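Local coordinates for putative major capsid protein (Cafeteriavirus-dependent mavirus, PDB 6G44) that probably builds the icosahedral shell of the virophage as its double jelly-roll major capsid protein, three copies of which associate here, at residues F79-N85 with D256-T262; I242-D246 with K346-P350; I96-S100 with R176-Y182. One frame throughout, in Å; residues are numbered along the deposited sequence. Where two conformers were deposited one is given.

Interaction 1 of 3, residues F79-N85 with D256-T262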
ATOM      1  N   PHE C  79      15.706 -28.032   0.281  1.00 13.04           N
ATOM      2  CA  PHE C  79      16.963 -28.481   0.861  1.00 13.54           C
ATOM      3  C   PHE C  79      16.887 -28.387   2.357  1.00 13.73           C
ATOM      4  O   PHE C  79      15.959 -27.779   2.919  1.00 13.29           O
ATOM      5  CB  PHE C  79      18.117 -27.624   0.347  1.00 13.92           C
ATOM      6  CG  PHE C  79      17.931 -26.137   0.604  1.00 13.70           C
ATOM      7  CD1 PHE C  79      18.352 -25.560   1.797  1.00 14.69           C
ATOM      8  CD2 PHE C  79      17.281 -25.338  -0.336  1.00 13.91           C
ATOM      9  CE1 PHE C  79      18.164 -24.198   2.035  1.00 14.12           C
ATOM     10  CE2 PHE C  79      17.083 -23.978  -0.104  1.00 14.08           C
ATOM     11  CZ  PHE C  79      17.525 -23.423   1.084  1.00 14.32           C
ATOM     12  N   THR C  80      17.889 -28.965   3.011  1.00 13.72           N
ATOM     13  CA  THR C  80      18.085 -28.831   4.436  1.00 13.50           C
ATOM     14  C   THR C  80      19.368 -28.046   4.664  1.00 13.66           C
ATOM     15  O   THR C  80      20.382 -28.336   4.043  1.00 13.82           O
ATOM     16  CB  THR C  80      18.175 -30.213   5.129  1.00 14.26           C
ATOM     17  OG1 THR C  80      16.951 -30.926   4.927  1.00 14.92           O
ATOM     18  CG2 THR C  80      18.455 -30.073   6.612  1.00 14.47           C
ATOM     19  N   ALA C  81      19.312 -27.012   5.500  1.00 13.01           N
ATOM     20  CA  ALA C  81      20.478 -26.250   5.934  1.00 13.39           C
ATOM     21  C   ALA C  81      20.791 -26.586   7.371  1.00 14.35           C
ATOM     22  O   ALA C  81      19.906 -26.513   8.230  1.00 13.99           O
ATOM     23  CB  ALA C  81      20.216 -24.760   5.803  1.00 13.41           C
ATOM     24  N   GLU C  82      22.058 -26.933   7.633  1.00 14.09           N
ATOM     25  CA  GLU C  82      22.543 -27.108   8.996  1.00 14.88           C
ATOM     26  C   GLU C  82      23.432 -25.936   9.346  1.00 14.02           C
ATOM     27  O   GLU C  82      24.415 -25.694   8.668  1.00 13.97           O
ATOM     28  CB  GLU C  82      23.336 -28.416   9.153  1.00 16.14           C
ATOM     29  CG  GLU C  82      23.782 -28.635  10.597  1.00 18.08           C
ATOM     30  CD  GLU C  82      24.455 -29.979  10.850  1.00 20.72           C
ATOM     31  OE1 GLU C  82      24.661 -30.294  12.034  1.00 25.56           O
ATOM     32  OE2 GLU C  82      24.793 -30.694   9.898  1.00 22.57           O
ATOM     33  N   ILE C  83      23.056 -25.198  10.391  1.00 14.26           N
ATOM     34  CA  ILE C  83      23.798 -24.024  10.836  1.00 14.57           C
ATOM     35  C   ILE C  83      24.508 -24.383  12.130  1.00 14.58           C
ATOM     36  O   ILE C  83      23.855 -24.762  13.108  1.00 14.83           O
ATOM     37  CB  ILE C  83      22.862 -22.813  11.109  1.00 14.95           C
ATOM     38  CG1 ILE C  83      22.048 -22.515   9.850  1.00 15.45           C
ATOM     39  CG2 ILE C  83      23.691 -21.650  11.606  1.00 15.67           C
ATOM     40  CD1 ILE C  83      20.904 -21.540  10.069  1.00 15.97           C
ATOM     41  N   LYS C  84      25.837 -24.251  12.103  1.00 15.22           N
ATOM     42  CA  LYS C  84      26.684 -24.591  13.256  1.00 16.28           C
ATOM     43  C   LYS C  84      27.354 -23.361  13.844  1.00 16.56           C
ATOM     44  O   LYS C  84      27.436 -22.305  13.201  1.00 16.12           O
ATOM     45  CB  LYS C  84      27.763 -25.596  12.835  1.00 17.58           C
ATOM     46  CG  LYS C  84      27.209 -26.868  12.223  1.00 20.66           C
ATOM     47  CD  LYS C  84      28.343 -27.782  11.759  1.00 24.12           C
ATOM     48  CE  LYS C  84      27.875 -28.766  10.712  1.00 28.57           C
ATOM     49  NZ  LYS C  84      29.003 -29.299   9.880  1.00 32.69           N
ATOM     50  N   ASN C  85      27.854 -23.535  15.078  1.00 16.21           N
ATOM     51  CA  ASN C  85      28.613 -22.506  15.839  1.00 17.01           C
ATOM     52  C   ASN C  85      27.701 -21.501  16.550  1.00 16.26           C
ATOM     53  O   ASN C  85      28.143 -20.406  16.898  1.00 16.75           O
ATOM     54  CB  ASN C  85      29.661 -21.750  14.993  1.00 17.65           C
ATOM     55  CG  ASN C  85      30.655 -22.670  14.301  1.00 18.42           C
ATOM     56  OD1 ASN C  85      30.857 -23.822  14.723  1.00 20.65           O
ATOM     57  ND2 ASN C  85      31.252 -22.181  13.222  1.00 19.65           N
ATOM     58  N   ASP C 256      32.536 -16.950  12.589  1.00 27.18           N
ATOM     59  CA  ASP C 256      31.290 -16.921  11.788  1.00 24.04           C
ATOM     60  C   ASP C 256      30.615 -18.286  11.913  1.00 21.32           C
ATOM     61  O   ASP C 256      31.188 -19.270  12.387  1.00 21.11           O
ATOM     62  CB  ASP C 256      31.573 -16.564  10.297  1.00 25.35           C
ATOM     63  CG  ASP C 256      30.367 -15.858   9.551  1.00 25.69           C
ATOM     64  OD1 ASP C 256      29.228 -15.734  10.109  1.00 21.66           O
ATOM     65  OD2 ASP C 256      30.587 -15.445   8.361  1.00 24.37           O
ATOM     66  N   PHE C 257      29.372 -18.339  11.471  1.00 18.69           N
ATOM     67  CA  PHE C 257      28.625 -19.578  11.422  1.00 17.50           C
ATOM     68  C   PHE C 257      29.150 -20.433  10.296  1.00 17.95           C
ATOM     69  O   PHE C 257      29.691 -19.921   9.344  1.00 18.19           O
ATOM     70  CB  PHE C 257      27.133 -19.261  11.255  1.00 16.58           C
ATOM     71  CG  PHE C 257      26.627 -18.368  12.337  1.00 16.21           C
ATOM     72  CD1 PHE C 257      26.342 -18.888  13.602  1.00 16.57           C
ATOM     73  CD2 PHE C 257      26.531 -16.990  12.147  1.00 17.12           C
ATOM     74  CE1 PHE C 257      25.933 -18.065  14.631  1.00 17.31           C
ATOM     75  CE2 PHE C 257      26.140 -16.161  13.196  1.00 16.54           C
ATOM     76  CZ  PHE C 257      25.843 -16.702  14.427  1.00 16.94           C
ATOM     77  N   GLU C 258      29.009 -21.743  10.447  1.00 17.33           N
ATOM     78  CA  GLU C 258      29.339 -22.695   9.389  1.00 19.28           C
ATOM     79  C   GLU C 258      28.031 -23.334   8.988  1.00 17.11           C
ATOM     80  O   GLU C 258      27.316 -23.847   9.837  1.00 17.41           O
ATOM     81  CB  GLU C 258      30.291 -23.749   9.949  1.00 22.37           C
ATOM     82  CG  GLU C 258      30.682 -24.853   8.982  1.00 26.68           C
ATOM     83  CD  GLU C 258      31.597 -25.908   9.598  1.00 31.93           C
ATOM     84  OE1 GLU C 258      32.225 -25.662  10.648  1.00 39.00           O
ATOM     85  OE2 GLU C 258      31.680 -27.005   9.014  1.00 37.25           O
ATOM     86  N   VAL C 259      27.707 -23.267   7.698  1.00 15.66           N
ATOM     87  CA  VAL C 259      26.409 -23.727   7.207  1.00 15.17           C
ATOM     88  C   VAL C 259      26.650 -24.700   6.083  1.00 14.49           C
ATOM     89  O   VAL C 259      27.509 -24.458   5.222  1.00 15.20           O
ATOM     90  CB  VAL C 259      25.549 -22.536   6.723  1.00 15.42           C
ATOM     91  CG1 VAL C 259      24.201 -23.028   6.234  1.00 15.61           C
ATOM     92  CG2 VAL C 259      25.400 -21.510   7.841  1.00 16.10           C
ATOM     93  N   ASP C 260      25.916 -25.810   6.102  1.00 15.53           N
ATOM     94  CA  ASP C 260      25.986 -26.867   5.080  0.50 15.77           C
ATOM     95  C   ASP C 260      24.613 -27.116   4.469  1.00 15.35           C
ATOM     96  O   ASP C 260      23.668 -27.222   5.226  1.00 15.18           O
ATOM     97  CB  ASP C 260      26.448 -28.170   5.741  0.50 16.28           C
ATOM     98  CG  ASP C 260      27.877 -28.097   6.245  0.50 17.90           C
ATOM     99  OD1 ASP C 260      28.734 -27.581   5.510  0.50 18.80           O
ATOM    100  OD2 ASP C 260      28.135 -28.571   7.361  0.50 20.98           O
ATOM    101  N   ILE C 261      24.546 -27.315   3.155  1.00 14.43           N
ATOM    102  CA  ILE C 261      23.323 -27.683   2.431  1.00 14.55           C
ATOM    103  C   ILE C 261      23.380 -29.165   2.093  1.00 14.58           C
ATOM    104  O   ILE C 261      24.406 -29.657   1.578  1.00 15.33           O
ATOM    105  CB  ILE C 261      23.199 -26.872   1.130  1.00 14.83           C
ATOM    106  CG1 ILE C 261      23.280 -25.352   1.416  1.00 14.83           C
ATOM    107  CG2 ILE C 261      21.940 -27.228   0.324  1.00 15.29           C
ATOM    108  CD1 ILE C 261      22.150 -24.780   2.267  1.00 15.06           C
ATOM    109  N   THR C 262      22.295 -29.853   2.392  1.00 13.79           N
ATOM    110  CA  THR C 262      22.133 -31.260   2.032  1.00 14.53           C
ATOM    111  C   THR C 262      20.751 -31.500   1.478  1.00 14.70           C
ATOM    112  O   THR C 262      19.824 -30.701   1.683  1.00 14.81           O
ATOM    113  CB  THR C 262      22.390 -32.193   3.236  1.00 15.44           C
ATOM    114  OG1 THR C 262      21.435 -31.957   4.284  1.00 16.51           O
ATOM    115  CG2 THR C 262      23.816 -32.024   3.760  1.00 16.99           C
TER
HETATM  116  O   HOH W   1      22.194 -30.004   6.016  1.00 19.00           O
HETATM  117  O   HOH W   2      31.535 -26.128  13.285  1.00 38.50           O
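Ile261 lays its two branches against Phe79 and Ala81 on the apolar face of this strand pair. Its CG2 rests 3.8 Å from Phe79 CB, while CD1 is turned back toward the neighbouring strand and lies 4.0 Å from Ala81 CB, close also to CD1 and CE1 of Phe79. Two residues further along, Ile83 and Val259 run side by side, Ile83 CG1 4.0 Å from Val259 CG2. Beta-branched residues suit these extended positions, and the small methyl group of Ala81 lies against Ile261 CD1; Ile242 of strand 242-244 covers Phe79 and Ala81.

Strands 74-84 and 258-273 are antiparallel neighbours in a sheet of the double jelly-roll. Thr80, Glu82 and Lys84 form hydrogen-bonded pairs with Thr262, Asp260 and Glu258, whereas Ala81 and Ile83 stand in non-hydrogen-bonded pairs. Six backbone bonds join them, the longest being Glu258 N to Lys84 O at 3.2 Å.

The other face is polar. Lys84, its chain extended beyond CG, brings NZ to 3.6 Å from Glu258 OE2 in a long salt bridge and, in the conformer of Asp260 given, to 2.8 Å from Asp260 OD2 in a closer one, which would probably offset part of the negative charge there. Where the pairing ends, Asn85 ND2 donates in its amide plane to Asp256 O at 3.0 Å, and a water joins Asn85 OD1 to Glu258 OE1.

Interaction 2 of 3, residues I242-D246 with K346-P350; sequences IGIAD and KKFAP
Phe348 fills the tight half of this contact, its side chain lying alongside that of Ile244 and pointing the same way. Ile244 CD1 sits 3.9 Å from both CG and CD2 of the ring, and Ile242 CB approaches CD1 at 4.2 Å. The ring edge is turned to Ile242 O, which lies near the ring plane, 3.5 Å from Phe348 CD1; this buried carbonyl has no hydrogen-bonding partner in the model, and its neighbours are carbons, among them Phe348 CD1 and CB and Lys99 CE. A large flat side chain suits the place because it covers two isoleucines at once. The backbones are joined by a straight bond from Ile244 N to Phe348 O (3.2 Å, 173° at the hydrogen).

Toward solvent the contact thins to a polar bridge. Lys346, bent at chi3 (141°), swings NZ to 2.8 Å from Asp246 OD1, where it meets the anti lone pair, the one directed away from OD2. Ala349 CB also approaches OD1, at 3.6 Å. Asp246 OD2 is held separately by Ile154 N, so both carboxylate oxygens have partners and the group's rotation is fixed.

In this double jelly-roll protein, loop 346-350, between strands 334-341 and 355-363 of the V20 C-terminal family region, thus reaches strand 242-244, just beyond helix 238-241; that strand pairs with strand 96-98, and its isoleucines also pack on strand 74-84.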
ATOM      1  N   ILE C 242      21.139 -18.152   2.630  1.00 11.38           N
ATOM      2  CA  ILE C 242      20.836 -18.153   4.036  1.00 11.73           C
ATOM      3  C   ILE C 242      21.169 -16.822   4.698  1.00 11.47           C
ATOM      4  O   ILE C 242      22.246 -16.278   4.541  1.00 11.72           O
ATOM      5  CB  ILE C 242      21.609 -19.313   4.739  1.00 12.64           C
ATOM      6  CG1 ILE C 242      21.263 -20.659   4.067  1.00 13.01           C
ATOM      7  CG2 ILE C 242      21.350 -19.340   6.243  1.00 13.01           C
ATOM      8  CD1 ILE C 242      19.830 -21.132   4.267  1.00 14.01           C
ATOM      9  N   GLY C 243      20.188 -16.303   5.421  1.00 10.77           N
ATOM     10  CA  GLY C 243      20.373 -15.142   6.271  1.00 11.52           C
ATOM     11  C   GLY C 243      20.312 -15.418   7.750  1.00 10.75           C
ATOM     12  O   GLY C 243      19.436 -16.154   8.220  1.00 11.03           O
ATOM     13  N   ILE C 244      21.266 -14.826   8.490  1.00 11.58           N
ATOM     14  CA  ILE C 244      21.366 -14.966   9.946  1.00 11.71           C
ATOM     15  C   ILE C 244      21.557 -13.571  10.512  1.00 11.27           C
ATOM     16  O   ILE C 244      22.464 -12.860  10.104  1.00 11.74           O
ATOM     17  CB  ILE C 244      22.535 -15.901  10.382  1.00 12.49           C
ATOM     18  CG1 ILE C 244      22.386 -17.281   9.720  1.00 12.86           C
ATOM     19  CG2 ILE C 244      22.531 -16.020  11.889  1.00 12.68           C
ATOM     20  CD1 ILE C 244      23.578 -18.202   9.901  1.00 13.21           C
ATOM     21  N   ALA C 245      20.666 -13.180  11.426  1.00 11.31           N
ATOM     22  CA  ALA C 245      20.760 -11.888  12.100  1.00 12.01           C
ATOM     23  C   ALA C 245      22.133 -11.693  12.750  1.00 12.69           C
ATOM     24  O   ALA C 245      22.753 -12.641  13.255  1.00 13.11           O
ATOM     25  CB  ALA C 245      19.677 -11.738  13.136  1.00 12.05           C
ATOM     26  N   ASP C 246      22.597 -10.454  12.709  1.00 12.39           N
ATOM     27  CA  ASP C 246      23.914 -10.084  13.214  1.00 14.10           C
ATOM     28  C   ASP C 246      24.030 -10.103  14.718  1.00 14.87           C
ATOM     29  O   ASP C 246      25.152  -9.953  15.203  1.00 17.85           O
ATOM     30  CB  ASP C 246      24.310  -8.737  12.601  1.00 14.49           C
ATOM     31  CG  ASP C 246      24.407  -8.832  11.096  1.00 15.36           C
ATOM     32  OD1 ASP C 246      25.419  -9.427  10.611  1.00 17.63           O
ATOM     33  OD2 ASP C 246      23.449  -8.438  10.379  1.00 13.54           O
ATOM     34  N   LYS C 346      31.281 -11.098   6.412  1.00 22.93           N
ATOM     35  CA  LYS C 346      30.408 -12.068   7.048  1.00 23.14           C
ATOM     36  C   LYS C 346      29.636 -12.726   5.913  1.00 21.71           C
ATOM     37  O   LYS C 346      29.243 -12.040   4.960  1.00 24.26           O
ATOM     38  CB  LYS C 346      29.439 -11.357   7.972  1.00 24.86           C
ATOM     39  CG  LYS C 346      30.056 -10.832   9.257  1.00 27.70           C
ATOM     40  CD  LYS C 346      29.003 -10.030  10.004  1.00 31.41           C
ATOM     41  CE  LYS C 346      29.033 -10.227  11.509  1.00 33.96           C
ATOM     42  NZ  LYS C 346      27.691  -9.908  12.084  1.00 31.99           N
ATOM     43  N   LYS C 347      29.385 -14.019   6.007  1.00 18.74           N
ATOM     44  CA  LYS C 347      28.743 -14.715   4.897  1.00 17.80           C
ATOM     45  C   LYS C 347      27.206 -14.568   4.848  1.00 14.79           C
ATOM     46  O   LYS C 347      26.624 -14.758   3.787  1.00 14.53           O
ATOM     47  CB  LYS C 347      29.088 -16.198   4.916  1.00 21.44           C
ATOM     48  CG  LYS C 347      30.559 -16.524   4.676  1.00 24.58           C
ATOM     49  CD  LYS C 347      30.778 -18.037   4.773  1.00 28.44           C
ATOM     50  CE  LYS C 347      32.069 -18.520   4.122  1.00 32.65           C
ATOM     51  NZ  LYS C 347      32.232 -18.057   2.717  1.00 35.69           N
ATOM     52  N   PHE C 348      26.567 -14.273   5.974  1.00 13.55           N
ATOM     53  CA  PHE C 348      25.102 -14.400   6.079  1.00 12.92           C
ATOM     54  C   PHE C 348      24.414 -13.079   6.390  1.00 12.23           C
ATOM     55  O   PHE C 348      23.271 -13.060   6.811  1.00 12.94           O
ATOM     56  CB  PHE C 348      24.749 -15.520   7.070  1.00 13.49           C
ATOM     57  CG  PHE C 348      25.521 -16.783   6.790  1.00 14.49           C
ATOM     58  CD1 PHE C 348      25.281 -17.496   5.650  1.00 14.59           C
ATOM     59  CD2 PHE C 348      26.543 -17.199   7.638  1.00 14.91           C
ATOM     60  CE1 PHE C 348      26.022 -18.615   5.342  1.00 15.61           C
ATOM     61  CE2 PHE C 348      27.295 -18.324   7.325  1.00 15.21           C
ATOM     62  CZ  PHE C 348      27.043 -19.017   6.185  1.00 15.56           C
ATOM     63  N   ALA C 349      25.145 -11.999   6.155  1.00 12.39           N
ATOM     64  CA  ALA C 349      24.713 -10.616   6.419  1.00 12.76           C
ATOM     65  C   ALA C 349      24.276  -9.923   5.148  1.00 12.30           C
ATOM     66  O   ALA C 349      24.489 -10.420   4.052  1.00 12.48           O
ATOM     67  CB  ALA C 349      25.874  -9.847   7.037  1.00 12.95           C
ATOM     68  N   PRO C 350      23.630  -8.750   5.286  1.00 11.85           N
ATOM     69  CA  PRO C 350      23.276  -7.973   4.096  1.00 11.92           C
ATOM     70  C   PRO C 350      24.466  -7.643   3.205  1.00 11.86           C
ATOM     71  O   PRO C 350      25.597  -7.446   3.680  1.00 12.94           O
ATOM     72  CB  PRO C 350      22.705  -6.687   4.700  1.00 11.64           C
ATOM     73  CG  PRO C 350      22.141  -7.112   6.021  1.00 12.07           C
ATOM     74  CD  PRO C 350      23.179  -8.070   6.514  1.00 11.61           C
TER

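Interaction 3 of 3, residues I96-S100 with R176-Y182; sequences IGLKS and RGLGCNY
Leu98 and Arg176 are joined by two hydrogen bonds that tie short strand 96-98, half of a two-stranded antiparallel ribbon with strand 242-244 in this jelly-roll capsid protein, to the loop leading into strand 183-186. Leu98 N donates to Arg176 O at 3.1 Å. In return Arg176 NE donates to Leu98 O at 2.8 Å, the carbonyl oxygen lying only 2° out of the guanidinium plane. The side chain is bent at chi3 (-53°), which folds the guanidinium back beside the strand's backbone. Arginine suits this buried position because both terminal nitrogens have partners as well: NH1 bonds to Asp147 O, and NH2 meets Asp149 in a salt bridge and Tyr163. In the conformer given, Ser100 OG lies over one face of the guanidinium and is itself bonded to Asp147 O. Gly97, lacking a side chain, lets its CA come within 3.4 Å of Arg176 O.

Apolar contact centres on Tyr182. Leu98 CD1 stands over the middle of the ring, 4.0 Å from its centroid and 13° off the normal, a CH-pi contact.

Water serves where the backbones part, accepting from Leu178 N and donating to Ile96 O at 2.7 Å.

Within the loop itself, Tyr182 OH donates to Arg176 O at 2.8 Å, reaching it from the opposite face of the carbonyl plane to Leu98 N.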
ATOM      1  N   ILE C  96      16.595 -16.107  11.858  1.00 11.38           N
ATOM      2  CA  ILE C  96      16.988 -16.960  10.735  0.70 12.34           C
ATOM      3  C   ILE C  96      15.982 -16.807   9.603  1.00 11.40           C
ATOM      4  O   ILE C  96      14.762 -16.815   9.837  1.00 11.78           O
ATOM      5  CB  ILE C  96      17.008 -18.466  11.139  0.70 13.19           C
ATOM      6  CG1 ILE C  96      17.908 -18.713  12.350  0.70 14.45           C
ATOM      7  CG2 ILE C  96      17.451 -19.343   9.972  0.70 13.11           C
ATOM      8  CD1 ILE C  96      19.361 -18.354  12.142  0.70 15.06           C
ATOM      9  N   GLY C  97      16.483 -16.704   8.392  1.00 11.09           N
ATOM     10  CA  GLY C  97      15.638 -16.717   7.216  1.00 10.71           C
ATOM     11  C   GLY C  97      16.448 -16.883   5.979  1.00 10.67           C
ATOM     12  O   GLY C  97      17.549 -17.468   5.998  1.00 10.70           O
ATOM     13  N   LEU C  98      15.941 -16.331   4.880  1.00 10.09           N
ATOM     14  CA  LEU C  98      16.623 -16.355   3.606  1.00 10.14           C
ATOM     15  C   LEU C  98      16.972 -14.953   3.116  1.00 10.28           C
ATOM     16  O   LEU C  98      16.284 -13.978   3.465  1.00  9.94           O
ATOM     17  CB  LEU C  98      15.786 -17.097   2.554  1.00 10.60           C
ATOM     18  CG  LEU C  98      15.415 -18.540   2.878  1.00 10.83           C
ATOM     19  CD1 LEU C  98      14.492 -19.129   1.834  1.00 11.38           C
ATOM     20  CD2 LEU C  98      16.642 -19.426   3.046  1.00 10.69           C
ATOM     21  N   LYS C  99      18.031 -14.864   2.316  1.00 10.15           N
ATOM     22  CA  LYS C  99      18.387 -13.619   1.630  1.00 10.33           C
ATOM     23  C   LYS C  99      17.336 -13.290   0.578  1.00 10.33           C
ATOM     24  O   LYS C  99      16.525 -14.153   0.218  1.00 11.75           O
ATOM     25  CB  LYS C  99      19.804 -13.706   1.051  1.00 11.01           C
ATOM     26  CG  LYS C  99      20.862 -13.800   2.150  1.00 11.70           C
ATOM     27  CD  LYS C  99      22.264 -13.701   1.601  1.00 11.70           C
ATOM     28  CE  LYS C  99      23.303 -13.743   2.706  1.00 12.29           C
ATOM     29  NZ  LYS C  99      24.658 -13.555   2.149  1.00 12.74           N
ATOM     30  N   SER C 100      17.313 -12.034   0.121  1.00 10.28           N
ATOM     31  CA  SER C 100      16.374 -11.583  -0.911  0.50  9.80           C
ATOM     32  C   SER C 100      16.567 -12.367  -2.217  1.00 10.21           C
ATOM     33  O   SER C 100      17.681 -12.458  -2.706  1.00 11.07           O
ATOM     34  CB  SER C 100      16.584 -10.082  -1.159  0.50  9.36           C
ATOM     35  OG  SER C 100      16.468  -9.351   0.064  0.50  8.55           O
ATOM     36  N   ARG C 176      11.298 -12.122   5.191  1.00  9.79           N
ATOM     37  CA  ARG C 176      12.013 -13.275   4.610  1.00 10.09           C
ATOM     38  C   ARG C 176      12.241 -14.365   5.658  1.00  9.77           C
ATOM     39  O   ARG C 176      13.100 -15.253   5.474  1.00 10.15           O
ATOM     40  CB  ARG C 176      13.353 -12.814   4.038  1.00 10.15           C
ATOM     41  CG  ARG C 176      13.269 -11.657   3.054  1.00 10.32           C
ATOM     42  CD  ARG C 176      14.557 -11.424   2.251  1.00 10.60           C
ATOM     43  NE  ARG C 176      15.749 -11.279   3.104  1.00 10.32           N
ATOM     44  CZ  ARG C 176      16.282 -10.131   3.542  1.00 10.58           C
ATOM     45  NH1 ARG C 176      15.743  -8.945   3.252  1.00 10.29           N
ATOM     46  NH2 ARG C 176      17.342 -10.166   4.334  1.00 10.62           N
ATOM     47  N   GLY C 177      11.448 -14.317   6.724  1.00  9.87           N
ATOM     48  CA  GLY C 177      11.628 -15.192   7.875  1.00 10.37           C
ATOM     49  C   GLY C 177      10.818 -16.454   7.761  1.00  9.67           C
ATOM     50  O   GLY C 177      10.108 -16.687   6.776  1.00  9.85           O
ATOM     51  N   LEU C 178      10.900 -17.254   8.815  1.00 10.57           N
ATOM     52  CA  LEU C 178      10.214 -18.544   8.841  1.00 11.09           C
ATOM     53  C   LEU C 178       8.724 -18.349   9.057  1.00 11.43           C
ATOM     54  O   LEU C 178       8.292 -17.330   9.613  1.00 12.48           O
ATOM     55  CB  LEU C 178      10.799 -19.422   9.936  1.00 11.55           C
ATOM     56  CG  LEU C 178      12.317 -19.619   9.869  1.00 11.72           C
ATOM     57  CD1 LEU C 178      12.795 -20.428  11.076  1.00 12.53           C
ATOM     58  CD2 LEU C 178      12.750 -20.215   8.549  1.00 12.01           C
ATOM     59  N   GLY C 179       7.916 -19.287   8.597  1.00 11.48           N
ATOM     60  CA  GLY C 179       6.505 -19.282   8.956  1.00 11.50           C
ATOM     61  C   GLY C 179       5.726 -18.112   8.369  1.00 11.44           C
ATOM     62  O   GLY C 179       4.777 -17.655   8.972  1.00 11.69           O
ATOM     63  N   CYS C 180       6.135 -17.615   7.210  1.00 10.88           N
ATOM     64  CA  CYS C 180       5.464 -16.434   6.621  1.00 10.82           C
ATOM     65  C   CYS C 180       5.113 -16.658   5.145  1.00 10.30           C
ATOM     66  O   CYS C 180       3.940 -16.900   4.834  1.00 11.24           O
ATOM     67  CB  CYS C 180       6.287 -15.171   6.834  1.00 11.13           C
ATOM     68  SG  CYS C 180       5.311 -13.666   6.480  1.00 11.43           S
ATOM     69  N   ASN C 181       6.095 -16.606   4.255  1.00  9.76           N
ATOM     70  CA  ASN C 181       5.842 -16.748   2.815  1.00  9.54           C
ATOM     71  C   ASN C 181       6.282 -18.070   2.187  1.00  9.62           C
ATOM     72  O   ASN C 181       5.839 -18.388   1.091  1.00 10.87           O
ATOM     73  CB  ASN C 181       6.507 -15.609   2.061  1.00  9.40           C
ATOM     74  CG  ASN C 181       6.020 -14.265   2.528  1.00 10.18           C
ATOM     75  OD1 ASN C 181       4.808 -14.102   2.755  1.00 11.55           O
ATOM     76  ND2 ASN C 181       6.918 -13.300   2.693  1.00 10.79           N
ATOM     77  N   TYR C 182       7.146 -18.832   2.875  1.00  9.83           N
ATOM     78  CA  TYR C 182       7.644 -20.122   2.332  1.00  9.76           C
ATOM     79  C   TYR C 182       7.553 -21.217   3.379  1.00 10.00           C
ATOM     80  O   TYR C 182       7.602 -20.973   4.592  1.00 10.43           O
ATOM     81  CB  TYR C 182       9.082 -19.989   1.799  1.00  9.84           C
ATOM     82  CG  TYR C 182      10.071 -19.450   2.801  1.00 10.28           C
ATOM     83  CD1 TYR C 182      10.676 -20.266   3.727  1.00 10.33           C
ATOM     84  CD2 TYR C 182      10.395 -18.080   2.842  1.00 10.25           C
ATOM     85  CE1 TYR C 182      11.551 -19.779   4.673  1.00 10.68           C
ATOM     86  CE2 TYR C 182      11.287 -17.580   3.786  1.00 10.35           C
ATOM     87  CZ  TYR C 182      11.877 -18.444   4.703  1.00 10.44           C
ATOM     88  OH  TYR C 182      12.773 -18.010   5.658  1.00 11.15           O
TER
HETATM   89  O   HOH W   3      12.436 -16.312  11.112  1.00 10.88           O

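How the interactions relate
Interaction 3 is the most buried, whereas interactions 1 and 2 each join a covered apolar side to a more exposed polar one. The ribbon of strands 96-98 and 242-244 unites interactions 2 and 3, with Gly243 N bonded to Gly97 O and Lys99 NZ to Lys347 O. Interaction 1 belongs to the larger sheet and meets interaction 2 where Val259 packs on Phe348 and Asp256 OD2 accepts from Lys347 N; Ile83 and Ile96 connect it to interaction 3. Chemistry follows place: regular ladder bonding within the sheet, one phenylalanine packed on isoleucines and a salt bridge at the loop, and a buried arginine bonded to backbone within the interior.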